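Local coordinates for protein L-lysine 6-oxidase (Marinomonas mediterranea, PDB 3WEU) that oxidises the epsilon-amino group of L-lysine with a cysteine tryptophylquinone cofactor, releasing ammonium and the hydrogen peroxide that makes it antibacterial, at residues 35-38 with 39-43; 111-114 with 115-118; 431-434 with 435-438; 645-648 with 649-652; 664-668 with 669-673. All coordinates share one frame; numbering follows the deposited sequence.

Contact 1 of 5, residues 35-38 with 39-43; sequences EHDV and DLKPT
Asp37 and Lys41 meet at the tightly packed heart of this turn, joined in both directions. The backbone N of Asp37 donates to Lys41 O at 3.0 Å, and Lys41 N returns a bond to Asp37 OD1 at 3.0 Å, reaching the carboxylate from above its plane. Aspartate suits the place because a short acidic side chain can fold back over its own turn: with CG set between the backbone N and the carbonyl carbon (chi1 62°), OD1 hangs over the following amides. Asp37 O is gripped twice, by Leu40 N at 2.9 Å and by His36 ND1, also at 2.9 Å, the two donors arriving from opposite faces of the carbonyl. The histidine bond is almost straight (177°) and lies in the plane of the imidazole, which fixes the ring's rotation. Leu40 CD1 then rests 3.6 Å from His36 ND1, the two side chains lying alongside each other, while Phe22 stacks on the ring.

Toward solvent the grip slackens. Val38 sits exposed at the bend. At the strand end, Thr43 N still donates to Glu35 O at 2.8 Å, but the hydroxyl OG1 of Thr43 turns to a water 2.6 Å away, which makes only a weak bond to His36 O. Lys41 sends its extended chain off to Gln190, and Glu35 reaches Arg57 and Val47.

His36 and Pro42 form an antiparallel non-hydrogen-bonded pair, and Asp37 to Leu40 make a type I turn. With Leu40 at positive phi (65°), the arrangement fits a tight beta hairpin closed by a type I turn and a G1 beta bulge.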
loop_
_atom_site.group_PDB
_atom_site.type_symbol
_atom_site.label_atom_id
_atom_site.label_comp_id
_atom_site.label_asym_id
_atom_site.label_seq_id
_atom_site.Cartn_x
_atom_site.Cartn_y
_atom_site.Cartn_z
ATOM N N GLU A 35 -5.121 -21.225 -39.039
ATOM C CA GLU A 35 -6.265 -20.514 -39.554
ATOM C C GLU A 35 -7.297 -21.549 -39.992
ATOM O O GLU A 35 -6.990 -22.772 -40.121
ATOM C CB GLU A 35 -5.868 -19.643 -40.743
ATOM C CG GLU A 35 -4.835 -18.564 -40.475
ATOM C CD GLU A 35 -5.240 -17.506 -39.488
ATOM O OE1 GLU A 35 -6.469 -17.241 -39.362
ATOM O OE2 GLU A 35 -4.312 -16.879 -38.934
ATOM N N HIS A 36 -8.519 -21.091 -40.230
ATOM C CA HIS A 36 -9.531 -21.991 -40.686
ATOM C C HIS A 36 -10.436 -21.348 -41.739
ATOM O O HIS A 36 -10.471 -20.131 -41.839
ATOM C CB HIS A 36 -10.364 -22.454 -39.473
ATOM C CG HIS A 36 -11.082 -21.340 -38.813
ATOM N ND1 HIS A 36 -12.266 -20.830 -39.305
ATOM C CD2 HIS A 36 -10.784 -20.613 -37.710
ATOM C CE1 HIS A 36 -12.640 -19.807 -38.563
ATOM N NE2 HIS A 36 -11.749 -19.641 -37.596
ATOM N N ASP A 37 -11.209 -22.183 -42.428
ATOM C CA ASP A 37 -12.208 -21.708 -43.445
ATOM C C ASP A 37 -13.579 -21.559 -42.811
ATOM O O ASP A 37 -13.709 -21.766 -41.654
ATOM C CB ASP A 37 -12.329 -22.633 -44.631
ATOM C CG ASP A 37 -12.800 -24.008 -44.290
ATOM O OD1 ASP A 37 -13.457 -24.327 -43.279
ATOM O OD2 ASP A 37 -12.461 -24.837 -45.093
ATOM N N VAL A 38 -14.608 -21.203 -43.595
ATOM C CA VAL A 38 -15.923 -20.937 -43.012
ATOM C C VAL A 38 -16.623 -22.140 -42.454
ATOM O O VAL A 38 -17.516 -21.960 -41.644
ATOM C CB VAL A 38 -16.871 -20.237 -44.034
ATOM C CG1 VAL A 38 -16.257 -18.885 -44.372
ATOM C CG2 VAL A 38 -17.094 -21.116 -45.225
ATOM N N ASP A 39 -16.177 -23.326 -42.892
ATOM C CA ASP A 39 -16.609 -24.602 -42.364
ATOM C C ASP A 39 -15.865 -25.010 -41.075
ATOM O O ASP A 39 -16.131 -26.098 -40.569
ATOM C CB ASP A 39 -16.377 -25.715 -43.383
ATOM C CG ASP A 39 -17.283 -25.589 -44.634
ATOM O OD1 ASP A 39 -18.314 -24.945 -44.523
ATOM O OD2 ASP A 39 -16.939 -26.181 -45.674
ATOM N N LEU A 40 -14.929 -24.162 -40.621
ATOM C CA LEU A 40 -14.114 -24.391 -39.438
ATOM C C LEU A 40 -13.171 -25.620 -39.593
ATOM O O LEU A 40 -12.828 -26.275 -38.606
ATOM C CB LEU A 40 -14.985 -24.570 -38.212
ATOM C CG LEU A 40 -15.496 -23.359 -37.474
ATOM C CD1 LEU A 40 -15.506 -22.023 -38.194
ATOM C CD2 LEU A 40 -16.698 -23.629 -36.580
ATOM N N LYS A 41 -12.702 -25.865 -40.812
ATOM C CA LYS A 41 -11.622 -26.773 -41.070
ATOM C C LYS A 41 -10.292 -26.011 -41.156
ATOM O O LYS A 41 -10.255 -24.906 -41.672
ATOM C CB LYS A 41 -11.866 -27.503 -42.341
ATOM C CG LYS A 41 -13.231 -28.186 -42.156
ATOM C CD LYS A 41 -13.604 -28.982 -43.349
ATOM C CE LYS A 41 -14.929 -29.689 -43.008
ATOM N NZ LYS A 41 -14.824 -30.860 -43.867
ATOM N N PRO A 42 -9.247 -26.600 -40.598
ATOM C CA PRO A 42 -7.948 -25.946 -40.566
ATOM C C PRO A 42 -7.448 -25.742 -41.981
ATOM O O PRO A 42 -7.658 -26.624 -42.838
ATOM C CB PRO A 42 -7.064 -26.930 -39.821
ATOM C CG PRO A 42 -7.854 -28.185 -39.658
ATOM C CD PRO A 42 -9.256 -27.914 -39.941
ATOM N N THR A 43 -6.851 -24.597 -42.259
ATOM C CA THR A 43 -6.323 -24.328 -43.572
ATOM C C THR A 43 -4.783 -24.235 -43.502
ATOM O O THR A 43 -4.122 -25.223 -43.662
ATOM C CB THR A 43 -6.959 -23.077 -44.159
ATOM O OG1 THR A 43 -6.899 -21.989 -43.242
ATOM C CG2 THR A 43 -8.488 -23.365 -44.521
HETATM O O HOH W 1 -8.020 -19.868 -44.136
#

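Contact 2 of 5, residues 111-114 with 115-118; sequences DNSY and SARG
Asn112 and Arg117 are brought together by their torsions. CG of Asn112 is turned opposite to its backbone N (chi1 -168°), while Arg117 bends at chi2 (-51°) and again at chi3, doubling back across the loop to present its NE to that amide. NE donates to Asn112 OD1 at 2.8 Å in a nearly linear bond, the donor lying in the carbonyl plane on a lone pair and the oxygen at the edge of the guanidinium. The two flat groups stand almost perpendicular. Asp111 O lies over one guanidinium face, 3.6 Å from Arg117 NE. A water lies 2.7 Å from Asn112 OD1 and makes a weak bond to Arg117 NH2.

The backbone follows the same inward curl. Ser113 places its small hydroxyl close to the chain, where OG accepts from Ala116 N at 2.9 Å. Arg117 N binds Ser113 O at 3.0 Å, with a weak second bond to Tyr114 O. The Ala116 methyl lies 3.4 Å from Ser113 OG and 3.5 Å from Asp111 O, and alanine adds no atoms beyond it. Ser115 to Gly118, with Ala116 and Arg117 at its centre, form a type I turn, and Gly118 accommodates the positive phi at its end.

Tyr114 points away from the turn, its ring stacked on Tyr97 and its hydroxyl bonded to Trp96. Asparagine fits position 112 because both ends of its amide are used: ND2 serves the carbonyls of Leu102 and Asn105, so OD1 is left facing the arginine. The arginine's charge is met by Asp396 through NH1. A neutral amide thus orients the guanidinium through NE, while a carboxylate probably balances its charge.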
loop_
_atom_site.group_PDB
_atom_site.type_symbol
_atom_site.label_atom_id
_atom_site.label_comp_id
_atom_site.label_asym_id
_atom_site.label_seq_id
_atom_site.Cartn_x
_atom_site.Cartn_y
_atom_site.Cartn_z
ATOM N N ASP A 111 2.393 -38.596 4.337
ATOM C CA ASP A 111 2.877 -37.597 5.261
ATOM C C ASP A 111 3.101 -36.256 4.579
ATOM O O ASP A 111 3.414 -35.293 5.246
ATOM C CB ASP A 111 4.173 -38.076 5.927
ATOM C CG ASP A 111 3.908 -39.077 7.051
ATOM O OD1 ASP A 111 2.731 -39.278 7.453
ATOM O OD2 ASP A 111 4.871 -39.671 7.464
ATOM N N ASN A 112 2.970 -36.217 3.237
ATOM C CA ASN A 112 3.062 -34.974 2.496
ATOM C C ASN A 112 1.704 -34.539 1.991
ATOM O O ASN A 112 1.620 -33.632 1.162
ATOM C CB ASN A 112 4.056 -35.186 1.291
ATOM C CG ASN A 112 4.456 -33.887 0.620
ATOM O OD1 ASN A 112 4.860 -32.920 1.303
ATOM N ND2 ASN A 112 4.375 -33.852 -0.731
ATOM N N SER A 113 0.596 -35.100 2.535
ATOM C CA SER A 113 -0.766 -34.656 2.183
ATOM C C SER A 113 -0.955 -33.244 2.560
ATOM O O SER A 113 -0.295 -32.718 3.469
ATOM C CB SER A 113 -1.851 -35.504 2.875
ATOM O OG SER A 113 -1.953 -35.124 4.244
ATOM N N TYR A 114 -1.917 -32.587 1.931
ATOM C CA TYR A 114 -2.186 -31.192 2.264
ATOM C C TYR A 114 -2.513 -31.056 3.776
ATOM O O TYR A 114 -2.045 -30.125 4.457
ATOM C CB TYR A 114 -3.373 -30.647 1.505
ATOM C CG TYR A 114 -3.177 -30.369 0.037
ATOM C CD1 TYR A 114 -2.524 -29.236 -0.359
ATOM C CD2 TYR A 114 -3.667 -31.252 -0.931
ATOM C CE1 TYR A 114 -2.347 -28.956 -1.707
ATOM C CE2 TYR A 114 -3.510 -30.975 -2.296
ATOM C CZ TYR A 114 -2.833 -29.855 -2.665
ATOM O OH TYR A 114 -2.649 -29.451 -3.983
ATOM N N SER A 115 -3.339 -31.975 4.294
ATOM C CA SER A 115 -3.622 -31.940 5.789
ATOM C C SER A 115 -2.409 -32.163 6.631
ATOM O O SER A 115 -2.159 -31.451 7.545
ATOM C CB SER A 115 -4.587 -33.038 6.193
ATOM O OG SER A 115 -5.813 -32.649 5.631
ATOM N N ALA A 116 -1.651 -33.183 6.355
ATOM C CA ALA A 116 -0.447 -33.350 7.126
ATOM C C ALA A 116 0.486 -32.172 7.096
ATOM O O ALA A 116 1.240 -31.987 8.043
ATOM C CB ALA A 116 0.274 -34.611 6.720
ATOM N N ARG A 117 0.517 -31.400 6.003
ATOM C CA ARG A 117 1.429 -30.293 5.872
ATOM C C ARG A 117 0.836 -28.993 6.325
ATOM O O ARG A 117 1.480 -27.946 6.230
ATOM C CB ARG A 117 1.899 -30.166 4.398
ATOM C CG ARG A 117 2.691 -31.351 3.880
ATOM C CD ARG A 117 3.819 -31.720 4.780
ATOM N NE ARG A 117 4.936 -32.272 4.077
ATOM C CZ ARG A 117 6.081 -32.559 4.673
ATOM N NH1 ARG A 117 6.115 -32.557 5.979
ATOM N NH2 ARG A 117 7.136 -32.955 3.977
ATOM N N GLY A 118 -0.408 -29.010 6.797
ATOM C CA GLY A 118 -1.019 -27.784 7.262
ATOM C C GLY A 118 -1.269 -26.738 6.176
ATOM O O GLY A 118 -1.281 -25.535 6.445
HETATM O O HOH W 2 6.791 -31.081 1.529
#

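Contact 3 of 5, residues 431-434 with 435-438; sequences VSDM and DTAS
Val431, just ahead of helix 433-439, rests its methyl CG1 3.6 Å from Thr436 CG2; both branched side chains also lean on Tyr467. Ser432 is the N-cap. Its OG stands opposite its own backbone N (chi1 168°), beside the carbonyl, and from there accepts from Met434 N at 3.1 Å. Serine suits the place, being short enough to bend back on the first turn. Its carbonyl takes Asp435 N at 3.1 Å and, weakly, Thr436 N. Asp433 opens the helix: its O accepts from Ala437 N at 3.1 Å, and a water joins its OD1 to Thr436 OG1, 2.8 Å from each. Met434 sends its flexible chain away from the turn, onto His6 of strand 4-13 and Lys64 and Phe66 of strand 58-66.

Across the turn, a water accepts from Ser432 N at 2.8 Å and donates to Asp435 OD2 at 2.7 Å. This bridge resembles only the return half of a capping box; the direct box is not formed. OD1 of Asp435 instead binds His6 ND1 and Ser8 N. The positive end of the helix dipole would be expected to favour the charged form of Asp433 and Asp435.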
loop_
_atom_site.group_PDB
_atom_site.type_symbol
_atom_site.label_atom_id
_atom_site.label_comp_id
_atom_site.label_asym_id
_atom_site.label_seq_id
_atom_site.Cartn_x
_atom_site.Cartn_y
_atom_site.Cartn_z
ATOM N N VAL A 431 0.304 -44.906 -28.884
ATOM C CA VAL A 431 -0.256 -43.655 -28.418
ATOM C C VAL A 431 -0.619 -42.948 -29.711
ATOM O O VAL A 431 0.205 -42.822 -30.611
ATOM C CB VAL A 431 0.811 -42.810 -27.678
ATOM C CG1 VAL A 431 0.272 -41.499 -27.274
ATOM C CG2 VAL A 431 1.265 -43.571 -26.428
ATOM N N SER A 432 -1.842 -42.502 -29.834
ATOM C CA SER A 432 -2.250 -41.736 -31.001
ATOM C C SER A 432 -1.466 -40.444 -31.116
ATOM O O SER A 432 -1.277 -39.756 -30.140
ATOM C CB SER A 432 -3.759 -41.406 -30.840
ATOM O OG SER A 432 -4.158 -40.448 -31.790
ATOM N N ASP A 433 -1.104 -40.042 -32.339
ATOM C CA ASP A 433 -0.583 -38.694 -32.574
ATOM C C ASP A 433 -1.453 -37.565 -32.156
ATOM O O ASP A 433 -0.983 -36.501 -31.759
ATOM C CB ASP A 433 -0.316 -38.488 -34.069
ATOM C CG ASP A 433 0.892 -39.228 -34.528
ATOM O OD1 ASP A 433 1.706 -39.700 -33.664
ATOM O OD2 ASP A 433 1.055 -39.309 -35.767
ATOM N N MET A 434 -2.770 -37.761 -32.240
ATOM C CA MET A 434 -3.684 -36.685 -31.832
ATOM C C MET A 434 -3.648 -36.439 -30.314
ATOM O O MET A 434 -3.777 -35.271 -29.818
ATOM C CB MET A 434 -5.095 -37.073 -32.244
ATOM C CG MET A 434 -5.224 -37.257 -33.754
ATOM S SD MET A 434 -7.000 -37.660 -34.083
ATOM C CE MET A 434 -7.636 -36.133 -33.526
ATOM N N ASP A 435 -3.271 -37.500 -29.588
ATOM C CA ASP A 435 -3.168 -37.384 -28.160
ATOM C C ASP A 435 -1.862 -36.694 -27.753
ATOM O O ASP A 435 -1.826 -36.010 -26.751
ATOM C CB ASP A 435 -3.201 -38.743 -27.491
ATOM C CG ASP A 435 -4.588 -39.381 -27.504
ATOM O OD1 ASP A 435 -5.578 -38.678 -27.852
ATOM O OD2 ASP A 435 -4.634 -40.602 -27.137
ATOM N N THR A 436 -0.801 -36.883 -28.522
ATOM C CA THR A 436 0.450 -36.200 -28.157
ATOM C C THR A 436 0.439 -34.729 -28.563
ATOM O O THR A 436 1.110 -33.901 -27.921
ATOM C CB THR A 436 1.650 -36.948 -28.734
ATOM O OG1 THR A 436 1.610 -36.908 -30.158
ATOM C CG2 THR A 436 1.658 -38.365 -28.248
ATOM N N ALA A 437 -0.313 -34.387 -29.627
ATOM C CA ALA A 437 -0.242 -33.066 -30.208
ATOM C C ALA A 437 -0.872 -32.014 -29.345
ATOM O O ALA A 437 -0.580 -30.866 -29.561
ATOM C CB ALA A 437 -0.903 -33.009 -31.568
ATOM N N SER A 438 -1.761 -32.383 -28.433
ATOM C CA SER A 438 -2.364 -31.395 -27.581
ATOM C C SER A 438 -1.430 -31.114 -26.415
ATOM O O SER A 438 -0.861 -30.002 -26.281
ATOM C CB SER A 438 -3.724 -31.894 -27.074
ATOM O OG SER A 438 -3.585 -33.212 -26.555
HETATM O O HOH W 3 -3.431 -42.945 -27.545
HETATM O O HOH W 4 3.150 -38.820 -31.462
#

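Contact 4 of 5, residues 645-648 with 649-652; sequences FTET and ERNH
Glu647 and Arg650 form a salt bridge with a water lodged beside it. The direct approach is long, 3.7 Å from Glu647 OE2 to Arg650 NE, yet the water closes the gap, donating to OE2 at 2.7 Å and accepting from NE at 2.8 Å in the guanidinium plane. Carboxylate and guanidinium are only 21° from parallel, though their chains cross. Arg650 gets there on a chain extended from CG to NE, its CG placed far from the backbone N (chi1 -158°). Both long charged residues suit places with several partners: the carboxylate of Glu647 faces Arg614 and Arg650 at once, while Arg650 NH2 binds the carbonyls of Arg614 and Tyr612 and Phe655 adds a cation-pi contact.

At the bend, Thr648 and Glu649 share a second water, which donates to Thr648 OG1 at 2.8 Å and Glu649 OE2 at 2.6 Å. Threonine fits because its hydroxyl can accept from this water and still donate to Phe631 O. Glu649 has positive phi, turning the chain out of the strand.

Strand 645-648 pairs antiparallel with strand 631-634, and beyond the bend, where Glu649 OE2 also takes Phe49 N, the loop runs past helix 596-602, touched by His652, toward strand 656-661.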
loop_
_atom_site.group_PDB
_atom_site.type_symbol
_atom_site.label_atom_id
_atom_site.label_comp_id
_atom_site.label_asym_id
_atom_site.label_seq_id
_atom_site.Cartn_x
_atom_site.Cartn_y
_atom_site.Cartn_z
ATOM N N PHE A 645 14.340 -16.835 -34.559
ATOM C CA PHE A 645 13.187 -16.495 -33.767
ATOM C C PHE A 645 13.325 -15.101 -33.184
ATOM O O PHE A 645 14.357 -14.750 -32.557
ATOM C CB PHE A 645 13.060 -17.441 -32.572
ATOM C CG PHE A 645 12.502 -18.789 -32.874
ATOM C CD1 PHE A 645 13.279 -19.808 -33.369
ATOM C CD2 PHE A 645 11.162 -19.029 -32.668
ATOM C CE1 PHE A 645 12.717 -21.070 -33.627
ATOM C CE2 PHE A 645 10.608 -20.270 -32.897
ATOM C CZ PHE A 645 11.395 -21.296 -33.340
ATOM N N THR A 646 12.317 -14.298 -33.356
ATOM C CA THR A 646 12.257 -13.025 -32.740
ATOM C C THR A 646 10.875 -12.765 -32.173
ATOM O O THR A 646 9.869 -13.455 -32.481
ATOM C CB THR A 646 12.507 -11.825 -33.738
ATOM O OG1 THR A 646 11.392 -11.676 -34.600
ATOM C CG2 THR A 646 13.720 -12.037 -34.621
ATOM N N GLU A 647 10.794 -11.692 -31.378
ATOM C CA GLU A 647 9.502 -11.128 -30.992
ATOM C C GLU A 647 8.742 -10.754 -32.264
ATOM O O GLU A 647 9.325 -10.241 -33.236
ATOM C CB GLU A 647 9.685 -9.779 -30.239
ATOM C CG GLU A 647 10.095 -9.976 -28.792
ATOM C CD GLU A 647 10.033 -8.731 -27.964
ATOM O OE1 GLU A 647 10.267 -7.659 -28.527
ATOM O OE2 GLU A 647 9.727 -8.864 -26.776
ATOM N N THR A 648 7.440 -10.964 -32.227
ATOM C CA THR A 648 6.496 -10.445 -33.235
ATOM C C THR A 648 5.247 -9.978 -32.434
ATOM O O THR A 648 4.930 -10.567 -31.364
ATOM C CB THR A 648 6.075 -11.559 -34.256
ATOM O OG1 THR A 648 5.430 -12.659 -33.592
ATOM C CG2 THR A 648 7.306 -12.123 -35.040
ATOM N N GLU A 649 4.529 -8.998 -32.981
ATOM C CA GLU A 649 3.207 -8.624 -32.515
ATOM C C GLU A 649 3.161 -8.093 -31.062
ATOM O O GLU A 649 2.092 -8.069 -30.419
ATOM C CB GLU A 649 2.212 -9.757 -32.701
ATOM C CG GLU A 649 2.042 -10.196 -34.147
ATOM C CD GLU A 649 0.893 -11.170 -34.307
ATOM O OE1 GLU A 649 -0.280 -10.718 -34.155
ATOM O OE2 GLU A 649 1.164 -12.386 -34.572
ATOM N N ARG A 650 4.272 -7.529 -30.599
ATOM C CA ARG A 650 4.265 -6.863 -29.263
ATOM C C ARG A 650 3.466 -5.585 -29.401
ATOM O O ARG A 650 3.571 -4.926 -30.416
ATOM C CB ARG A 650 5.696 -6.519 -28.813
ATOM C CG ARG A 650 5.791 -6.359 -27.299
ATOM C CD ARG A 650 7.148 -5.939 -26.793
ATOM N NE ARG A 650 7.374 -6.410 -25.425
ATOM C CZ ARG A 650 7.515 -5.652 -24.326
ATOM N NH1 ARG A 650 7.547 -4.335 -24.360
ATOM N NH2 ARG A 650 7.660 -6.250 -23.172
ATOM N N ASN A 651 2.675 -5.204 -28.403
ATOM C CA ASN A 651 1.878 -3.940 -28.489
ATOM C C ASN A 651 2.754 -2.824 -27.925
ATOM O O ASN A 651 2.608 -2.370 -26.739
ATOM C CB ASN A 651 0.567 -4.077 -27.769
ATOM C CG ASN A 651 -0.258 -5.305 -28.226
ATOM O OD1 ASN A 651 0.059 -5.984 -29.143
ATOM N ND2 ASN A 651 -1.344 -5.525 -27.584
ATOM N N HIS A 652 3.664 -2.393 -28.772
ATOM C CA HIS A 652 4.705 -1.476 -28.338
ATOM C C HIS A 652 4.098 -0.155 -27.872
ATOM O O HIS A 652 4.656 0.520 -26.973
ATOM C CB HIS A 652 5.668 -1.147 -29.467
ATOM C CG HIS A 652 6.425 -2.321 -29.965
ATOM N ND1 HIS A 652 7.295 -3.035 -29.177
ATOM C CD2 HIS A 652 6.398 -2.937 -31.182
ATOM C CE1 HIS A 652 7.808 -4.016 -29.903
ATOM N NE2 HIS A 652 7.280 -3.975 -31.123
HETATM O O HOH W 5 7.383 -9.211 -25.417
HETATM O O HOH W 6 3.429 -13.359 -35.459
#

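Contact 5 of 5, residues 664-668 with 669-673; sequences QVTGN and SEDNE
Thr666 and Asp671 supply the direct bond between two side chains: Thr666 OG1 donates to Asp671 OD2 at 2.7 Å, using the carboxylate's anti lone pair, the one turned away from OD1. Threonine can serve two partners because a hydroxyl both donates and accepts. Its OG1, set between the backbone N and the carbonyl carbon (chi1 66°), also accepts from Asn668 N at 3.0 Å, an ST turn, and so links the helix end to the turn that follows.

Bonds to the backbone come next. Asn668 OD1 accepts from Glu670 N at 3.0 Å, the geometry of an Asx turn, with the donor lying above the amide plane. Its main-chain O meanwhile takes Asp671 N at 2.9 Å. Asparagine fits because its short amide can curl over the first amides of the 3-10 segment 669-673. Glycine fits at 667, where phi is 87° and a CB would jam against the carbonyl O of Thr666.

Water-mediated links complete the set. One water accepts from Asn668 ND2 at 2.9 Å and donates to Asp671 OD2 at 2.7 Å, giving that oxygen a second donor. Another accepts from Ser669 N at 2.8 Å and gives only a weak bond to Gly667 O.

The turn lies about 41 Å from the centre of the chain, joining the short helix 662-666, which follows strand 656-661, to strand 675-680. Here the second subunit comes close: Gln664 OE1 accepts from Leu661 N of its own chain, NE2 bonds Gln664 O of the neighbouring chain, and Ser669 packs on its counterpart there.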
loop_
_atom_site.group_PDB
_atom_site.type_symbol
_atom_site.label_atom_id
_atom_site.label_comp_id
_atom_site.label_asym_id
_atom_site.label_seq_id
_atom_site.Cartn_x
_atom_site.Cartn_y
_atom_site.Cartn_z
ATOM N N GLN A 664 22.957 10.095 -13.972
ATOM C CA GLN A 664 21.753 10.456 -13.233
ATOM C C GLN A 664 21.671 9.657 -11.957
ATOM O O GLN A 664 21.230 10.157 -10.953
ATOM C CB GLN A 664 20.494 10.326 -14.023
ATOM C CG GLN A 664 20.379 11.367 -15.108
ATOM C CD GLN A 664 19.146 11.222 -15.910
ATOM O OE1 GLN A 664 19.163 10.683 -17.021
ATOM N NE2 GLN A 664 18.043 11.745 -15.391
ATOM N N VAL A 665 22.068 8.399 -12.021
ATOM C CA VAL A 665 22.109 7.541 -10.862
ATOM C C VAL A 665 23.353 7.787 -10.003
ATOM O O VAL A 665 23.277 7.813 -8.784
ATOM C CB VAL A 665 22.141 6.070 -11.307
ATOM C CG1 VAL A 665 22.294 5.163 -10.086
ATOM C CG2 VAL A 665 20.954 5.748 -12.156
ATOM N N THR A 666 24.511 7.912 -10.587
ATOM C CA THR A 666 25.706 7.951 -9.807
ATOM C C THR A 666 26.052 9.320 -9.336
ATOM O O THR A 666 26.854 9.485 -8.405
ATOM C CB THR A 666 26.910 7.455 -10.579
ATOM O OG1 THR A 666 27.202 8.337 -11.644
ATOM C CG2 THR A 666 26.620 6.026 -11.105
ATOM N N GLY A 667 25.553 10.323 -10.019
ATOM C CA GLY A 667 25.978 11.705 -9.703
ATOM C C GLY A 667 27.219 12.155 -10.423
ATOM O O GLY A 667 27.594 13.315 -10.323
ATOM N N ASN A 668 27.862 11.258 -11.151
ATOM C CA ASN A 668 29.052 11.592 -11.899
ATOM C C ASN A 668 28.735 11.816 -13.382
ATOM O O ASN A 668 28.374 10.851 -14.095
ATOM C CB ASN A 668 30.099 10.454 -11.660
ATOM C CG ASN A 668 31.340 10.662 -12.440
ATOM O OD1 ASN A 668 31.477 11.680 -13.120
ATOM N ND2 ASN A 668 32.251 9.672 -12.424
ATOM N N SER A 669 28.866 13.054 -13.910
ATOM C CA SER A 669 28.393 13.293 -15.244
ATOM C C SER A 669 29.305 12.561 -16.291
ATOM O O SER A 669 28.958 12.406 -17.442
ATOM C CB SER A 669 28.345 14.804 -15.519
ATOM O OG SER A 669 29.684 15.288 -15.318
ATOM N N GLU A 670 30.504 12.175 -15.923
ATOM C CA GLU A 670 31.330 11.427 -16.860
ATOM C C GLU A 670 30.590 10.073 -17.217
ATOM O O GLU A 670 30.747 9.569 -18.287
ATOM C CB GLU A 670 32.688 11.126 -16.284
ATOM C CG GLU A 670 33.526 10.433 -17.335
ATOM C CD GLU A 670 34.947 10.292 -16.924
ATOM O OE1 GLU A 670 35.577 11.354 -16.793
ATOM O OE2 GLU A 670 35.413 9.128 -16.725
ATOM N N ASP A 671 29.760 9.550 -16.324
ATOM C CA ASP A 671 29.052 8.324 -16.567
ATOM C C ASP A 671 27.938 8.437 -17.611
ATOM O O ASP A 671 27.425 7.418 -18.090
ATOM C CB ASP A 671 28.443 7.813 -15.253
ATOM C CG ASP A 671 29.470 7.278 -14.280
ATOM O OD1 ASP A 671 30.613 6.906 -14.666
ATOM O OD2 ASP A 671 29.128 7.180 -13.057
ATOM N N ASN A 672 27.586 9.647 -18.033
ATOM C CA ASN A 672 26.534 9.840 -18.988
ATOM C C ASN A 672 26.886 9.411 -20.379
ATOM O O ASN A 672 26.026 9.485 -21.212
ATOM C CB ASN A 672 26.134 11.327 -19.087
ATOM C CG ASN A 672 25.470 11.801 -17.816
ATOM O OD1 ASN A 672 25.145 11.003 -16.904
ATOM N ND2 ASN A 672 25.195 13.101 -17.768
ATOM N N GLU A 673 28.085 8.909 -20.591
ATOM C CA GLU A 673 28.405 8.230 -21.856
ATOM C C GLU A 673 27.654 6.915 -22.011
ATOM O O GLU A 673 27.568 6.398 -23.098
ATOM C CB GLU A 673 29.861 7.997 -21.963
ATOM C CG GLU A 673 30.615 9.320 -22.225
ATOM C CD GLU A 673 32.150 9.177 -22.340
ATOM O OE1 GLU A 673 32.602 8.146 -22.890
ATOM O OE2 GLU A 673 32.877 10.120 -21.882
HETATM O O HOH W 7 29.783 15.068 -12.194
HETATM O O HOH W 8 31.134 7.247 -11.222
#

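From the N terminus the five contacts follow in series, each a local turn, cap or bend, and none nests in or crosses another. Contact 1 joins strands 34-36 and 42-43, and contact 2 folds the long loop before helix 129-134; both lie in the N-terminal family region, on opposite sides of the chain's centre, their centres about 49 Å apart. Contact 3 opens helix 433-439 in the C-terminal family region and sets it against strands 4-13 and 58-66, binding the two regions together. Contact 4 ends strand 645-648, its nearest atoms about 8 Å from contact 1. Contact 5 lies farther out, its centre about 32 Å from that of contact 4, beside the second subunit.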